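Local coordinates for alanine dehydrogenase/pyridine nucleotide transhydrogenase (Mycobacterium smegmatis str. MC2 155, PDB 3P2Y), which probably forms the NAD(H)-binding alpha subunit of a proton-translocating transhydrogenase, passing reducing equivalents between NADH and NADP, at residues D81-D86 with S96-Q101; L190-A195 with P217-Q222. All coordinates share one frame; numbering follows the deposited sequence. Where two conformers were deposited one is given.

Contact 1. Residues D81-D86 with S96-Q101; sequences DPWPAD and SDEISQ
One face of the Trp83 indole carries two side chains with polar ends, Glu98 toward the benzene end of the ring and Gln101 toward the pyrrole end, and neither bonds directly to the segment 81-86. Glu98 lays its aliphatic part over the six-membered ring: CB stands 4.1 Å from the centroid of that Trp83 ring, a CH-pi contact. Glu98 CG then passes Trp83 CH2 at 3.6 Å, and the carboxylate plane is turned 37° from the indole. The carboxylate itself is held from elsewhere, OE1 by the backbone N of Thr95 and OE2 by the hydroxyl of Ser31.

At the other end Gln101 CB packs on Trp83 CB at 3.5 Å. With CG opposite the carbonyl carbon (chi1 -58°) and the chain extended beyond it, Gln101 brings OE1 to 3.3 Å from Trp83 CD1. The amide is fixed at both atoms. Its nitrogen donates, in its own plane, to the Asp97 carbonyl (Gln101 NE2 to Asp97 O 3.2 Å). Its oxygen accepts a hydrogen bond from water 1, which lies 2.8 Å from Gln101 OE1 and also donates to Asp81 OD2, bridging the segments.

While Asp81 OD2 takes the water, OD1 accepts a hydrogen bond from the Trp83 backbone N, which lies above the carboxylate plane. This Asx turn overlaps a type I turn from Pro82 to Ala85, and Pro82 CG lies over the opposite face of the indole, near its rim. The indole thus joins the loop between strands 78-79 and 87-89 to the short helix 96-99 in the parallel alpha/beta N-terminal domain.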
loop_
_atom_site.group_PDB
_atom_site.type_symbol
_atom_site.label_atom_id
_atom_site.label_comp_id
_atom_site.label_asym_id
_atom_site.label_seq_id
_atom_site.Cartn_x
_atom_site.Cartn_y
_atom_site.Cartn_z
ATOM N N ASP A 81 -23.497 18.669 -21.216
ATOM C CA ASP A 81 -22.370 19.605 -21.276
ATOM C C ASP A 81 -22.339 20.460 -19.994
ATOM O O ASP A 81 -23.280 21.197 -19.713
ATOM C CB ASP A 81 -22.528 20.467 -22.545
ATOM C CG ASP A 81 -21.378 21.431 -22.771
ATOM O OD1 ASP A 81 -20.401 21.452 -22.006
ATOM O OD2 ASP A 81 -21.482 22.197 -23.754
ATOM N N PRO A 82 -21.245 20.360 -19.214
ATOM C CA PRO A 82 -21.214 21.062 -17.954
ATOM C C PRO A 82 -20.749 22.511 -18.093
ATOM O O PRO A 82 -21.030 23.314 -17.195
ATOM C CB PRO A 82 -20.194 20.243 -17.147
ATOM C CG PRO A 82 -19.178 19.838 -18.167
ATOM C CD PRO A 82 -20.040 19.529 -19.412
ATOM N N TRP A 83 -20.071 22.857 -19.196
ATOM C CA TRP A 83 -19.338 24.131 -19.271
ATOM C C TRP A 83 -20.182 25.398 -19.293
ATOM O O TRP A 83 -19.742 26.418 -18.739
ATOM C CB TRP A 83 -18.333 24.129 -20.438
ATOM C CG TRP A 83 -17.334 23.025 -20.272
ATOM C CD1 TRP A 83 -17.273 21.854 -20.987
ATOM C CD2 TRP A 83 -16.270 22.983 -19.338
ATOM N NE1 TRP A 83 -16.233 21.081 -20.536
ATOM C CE2 TRP A 83 -15.595 21.747 -19.530
ATOM C CE3 TRP A 83 -15.813 23.865 -18.347
ATOM C CZ2 TRP A 83 -14.488 21.367 -18.763
ATOM C CZ3 TRP A 83 -14.696 23.497 -17.589
ATOM C CH2 TRP A 83 -14.057 22.253 -17.797
ATOM N N PRO A 84 -21.381 25.354 -19.908
ATOM C CA PRO A 84 -22.127 26.625 -19.930
ATOM C C PRO A 84 -23.024 26.891 -18.713
ATOM O O PRO A 84 -23.880 27.807 -18.743
ATOM C CB PRO A 84 -22.936 26.538 -21.223
ATOM C CG PRO A 84 -23.134 25.082 -21.493
ATOM C CD PRO A 84 -21.946 24.352 -20.838
ATOM N N ALA A 85 -22.816 26.128 -17.640
ATOM C CA ALA A 85 -23.628 26.263 -16.418
ATOM C C ALA A 85 -23.441 27.628 -15.762
ATOM O O ALA A 85 -22.433 28.326 -15.988
ATOM C CB ALA A 85 -23.254 25.135 -15.396
ATOM N N ASP A 86 -24.390 27.985 -14.897
ATOM C CA ASP A 86 -24.268 29.199 -14.088
ATOM C C ASP A 86 -23.123 29.119 -13.089
ATOM O O ASP A 86 -22.492 30.133 -12.768
ATOM C CB ASP A 86 -25.559 29.419 -13.315
ATOM C CG ASP A 86 -26.746 29.559 -14.223
ATOM O OD1 ASP A 86 -26.701 30.445 -15.093
ATOM O OD2 ASP A 86 -27.698 28.768 -14.078
ATOM N N SER A 96 -6.946 26.368 -21.250
ATOM C CA SER A 96 -7.380 27.456 -22.133
ATOM C C SER A 96 -8.661 27.082 -22.882
ATOM O O SER A 96 -9.609 27.888 -22.976
ATOM C CB SER A 96 -6.251 27.794 -23.131
ATOM O OG SER A 96 -6.629 28.862 -23.956
ATOM N N ASP A 97 -8.695 25.862 -23.420
ATOM C CA ASP A 97 -9.849 25.382 -24.184
ATOM C C ASP A 97 -11.086 25.241 -23.288
ATOM O O ASP A 97 -12.214 25.491 -23.719
ATOM C CB ASP A 97 -9.529 24.055 -24.906
ATOM C CG ASP A 97 -8.550 24.225 -26.094
ATOM O OD1 ASP A 97 -8.333 25.363 -26.565
ATOM O OD2 ASP A 97 -7.988 23.198 -26.547
ATOM N N GLU A 98 -10.878 24.824 -22.035
ATOM C CA GLU A 98 -11.981 24.768 -21.094
ATOM C C GLU A 98 -12.502 26.166 -20.771
ATOM O O GLU A 98 -13.712 26.383 -20.723
ATOM C CB GLU A 98 -11.552 24.038 -19.804
ATOM C CG GLU A 98 -11.273 22.568 -20.111
ATOM C CD GLU A 98 -10.688 21.752 -18.968
ATOM O OE1 GLU A 98 -10.003 22.305 -18.083
ATOM O OE2 GLU A 98 -10.904 20.515 -18.994
ATOM N N ILE A 99 -11.601 27.111 -20.546
ATOM C CA ILE A 99 -12.037 28.491 -20.243
ATOM C C ILE A 99 -12.883 29.076 -21.379
ATOM O O ILE A 99 -13.864 29.793 -21.127
ATOM C CB ILE A 99 -10.864 29.417 -19.934
ATOM C CG1 ILE A 99 -10.153 28.944 -18.661
ATOM C CG2 ILE A 99 -11.369 30.886 -19.744
ATOM C CD1 ILE A 99 -8.780 29.649 -18.403
ATOM N N SER A 100 -12.492 28.745 -22.607
ATOM C CA SER A 100 -13.192 29.199 -23.811
ATOM C C SER A 100 -14.655 28.752 -23.866
ATOM O O SER A 100 -15.465 29.331 -24.632
ATOM C CB SER A 100 -12.453 28.738 -25.076
ATOM O OG SER A 100 -12.770 27.403 -25.440
ATOM N N GLN A 101 -15.007 27.735 -23.071
ATOM C CA GLN A 101 -16.381 27.201 -23.044
ATOM C C GLN A 101 -17.246 27.752 -21.916
ATOM O O GLN A 101 -18.458 27.458 -21.859
ATOM C CB GLN A 101 -16.385 25.674 -22.966
ATOM C CG GLN A 101 -15.659 25.000 -24.114
ATOM C CD GLN A 101 -15.553 23.510 -23.918
ATOM O OE1 GLN A 101 -16.544 22.787 -24.028
ATOM N NE2 GLN A 101 -14.345 23.038 -23.658
HETATM O O HOH W 1 -19.192 23.615 -24.299
#

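Contact 2. Residues L190-A195 with P217-Q222; sequences LGVGVA and PEVAEQ
Val219 meets the side chain of Val192 through a single methyl, CG1, and the path of that side chain describes most of the contact. CB leaves the backbone toward the segment 190-195, and the branch divides there. CG1, anti to the backbone N (chi1 163°), is the atom that arrives: Val219 CG1 lies 3.6 Å from Val192 CB and 4.0 Å from Val192 CG1, touching one flank of the opposing valine. The same methyl, Val219 CG1, also rests 3.5 Å from Val192 O, so it packs against side chain and main chain together. The other branch, Val219 CG2, approaches only that carbonyl oxygen, Val192 O, at 4.0 Å.

The interface is small, 106 Å² counting both sides, and the CA atoms of Val192 and Val219 are 7.0 Å apart. A water links the polar groups. Water 2 donates to Val192 O at 2.7 Å and also to Gln222 OE1, so the amide one turn further along joins the glycine-rich loop by way of a solvent molecule. The carbonyl of Val192 is therefore brushed by methyls and bonded by water at once. The backbone N of Val192 donates to Asp214 OD2.

Gly191 and Gly193 flank Val192, consistent with the GxGxxG turn of a Rossmann-type dinucleotide fold; at the backbone angles of Gly191 a side chain would collide with the preceding carbonyl oxygen. Strand 186-190 runs into this turn, and Gly193 takes the N-cap position of helix 194-206, whose Leu197 and Leu200 touch Val192. After the next parallel strand, 209-213, Val219 near the start of helix 220-225 and Gln222 within it come alongside, and Gln222 also packs on Leu197.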
loop_
_atom_site.group_PDB
_atom_site.type_symbol
_atom_site.label_atom_id
_atom_site.label_comp_id
_atom_site.label_asym_id
_atom_site.label_seq_id
_atom_site.Cartn_x
_atom_site.Cartn_y
_atom_site.Cartn_z
ATOM N N LEU A 190 8.602 14.669 8.416
ATOM C CA LEU A 190 9.235 15.994 8.387
ATOM C C LEU A 190 8.259 16.962 7.744
ATOM O O LEU A 190 7.900 16.814 6.553
ATOM C CB LEU A 190 10.550 15.914 7.587
ATOM C CG LEU A 190 11.628 14.987 8.166
ATOM C CD1 LEU A 190 12.861 15.009 7.205
ATOM C CD2 LEU A 190 12.033 15.391 9.631
ATOM N N GLY A 191 7.788 17.917 8.546
ATOM C CA GLY A 191 6.720 18.845 8.130
ATOM C C GLY A 191 5.426 18.262 8.655
ATOM O O GLY A 191 4.954 17.242 8.139
ATOM N N VAL A 192 4.893 18.853 9.727
ATOM C CA VAL A 192 3.679 18.303 10.334
ATOM C C VAL A 192 2.541 19.334 10.244
ATOM O O VAL A 192 2.084 19.910 11.251
ATOM C CB VAL A 192 3.889 17.780 11.786
ATOM C CG1 VAL A 192 2.603 17.061 12.292
ATOM C CG2 VAL A 192 5.103 16.837 11.866
ATOM N N GLY A 193 2.110 19.568 9.014
ATOM C CA GLY A 193 0.806 20.190 8.759
ATOM C C GLY A 193 -0.206 19.053 8.697
ATOM O O GLY A 193 -0.004 17.994 9.295
ATOM N N VAL A 194 -1.291 19.266 7.958
ATOM C CA VAL A 194 -2.381 18.293 7.913
ATOM C C VAL A 194 -1.894 16.931 7.359
ATOM O O VAL A 194 -2.209 15.884 7.949
ATOM C CB VAL A 194 -3.559 18.833 7.091
ATOM C CG1 VAL A 194 -4.621 17.705 6.872
ATOM C CG2 VAL A 194 -4.213 20.048 7.837
ATOM N N ALA A 195 -1.164 16.942 6.238
ATOM C CA ALA A 195 -0.723 15.660 5.651
ATOM C C ALA A 195 0.200 14.944 6.656
ATOM O O ALA A 195 0.083 13.714 6.872
ATOM C CB ALA A 195 0.007 15.882 4.330
ATOM N N PRO A 217 7.461 25.489 16.452
ATOM C CA PRO A 217 7.424 24.815 17.766
ATOM C C PRO A 217 6.021 24.474 18.277
ATOM O O PRO A 217 5.858 23.485 18.978
ATOM C CB PRO A 217 8.116 25.824 18.699
ATOM C CG PRO A 217 7.949 27.156 18.000
ATOM C CD PRO A 217 8.103 26.820 16.533
ATOM N N GLU A 218 5.012 25.255 17.907
ATOM C CA GLU A 218 3.669 25.054 18.443
ATOM C C GLU A 218 3.045 23.739 17.952
ATOM O O GLU A 218 2.035 23.274 18.490
ATOM C CB GLU A 218 2.755 26.278 18.177
ATOM C CG GLU A 218 2.392 26.511 16.713
ATOM C CD GLU A 218 3.435 27.309 15.924
ATOM O OE1 GLU A 218 4.601 27.505 16.399
ATOM O OE2 GLU A 218 3.072 27.721 14.791
ATOM N N VAL A 219 3.680 23.125 16.952
ATOM C CA VAL A 219 3.163 21.885 16.380
ATOM C C VAL A 219 3.460 20.680 17.299
ATOM O O VAL A 219 2.871 19.607 17.120
ATOM C CB VAL A 219 3.683 21.740 14.911
ATOM C CG1 VAL A 219 3.562 20.326 14.364
ATOM C CG2 VAL A 219 2.915 22.756 14.010
ATOM N N ALA A 220 4.303 20.899 18.315
ATOM C CA ALA A 220 4.717 19.822 19.244
ATOM C C ALA A 220 3.527 19.129 19.866
ATOM O O ALA A 220 3.473 17.889 19.944
ATOM C CB ALA A 220 5.665 20.369 20.338
ATOM N N GLU A 221 2.551 19.921 20.313
ATOM C CA GLU A 221 1.342 19.368 20.908
ATOM C C GLU A 221 0.587 18.462 19.955
ATOM O O GLU A 221 0.102 17.415 20.356
ATOM C CB GLU A 221 0.411 20.485 21.394
ATOM C CG GLU A 221 0.851 21.110 22.739
ATOM C CD GLU A 221 1.750 22.342 22.607
ATOM O OE1 GLU A 221 2.592 22.447 21.651
ATOM O OE2 GLU A 221 1.610 23.236 23.486
ATOM N N GLN A 222 0.498 18.882 18.691
ATOM C CA GLN A 222 -0.205 18.059 17.688
ATOM C C GLN A 222 0.515 16.724 17.461
ATOM O O GLN A 222 -0.128 15.667 17.406
ATOM C CB GLN A 222 -0.403 18.828 16.371
ATOM C CG GLN A 222 -1.364 20.059 16.527
ATOM C CD GLN A 222 -1.380 20.946 15.286
ATOM O OE1 GLN A 222 -0.335 21.281 14.727
ATOM N NE2 GLN A 222 -2.578 21.313 14.838
HETATM O O HOH W 2 -0.087 21.109 12.241
#

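The two contacts follow one another along the chain, contact 1 closing before contact 2 opens, and they lie on opposite sides of the chain's centre. Their centres are 40 Å apart and their nearest atoms about 25 Å, so they do not touch. Contact 1 lies in the N-terminal domain, beside strands 78-79 and 87-89 of the parallel sheet; contact 2 lies in the C-terminal, probably NAD-binding domain, at the turn leaving strand 186-190 of the other, mixed sheet. They share no strand or helix. Each packs a loop against a short helix and adds a bridging water, but only the second includes the glycine-rich turn probably used for dinucleotide binding.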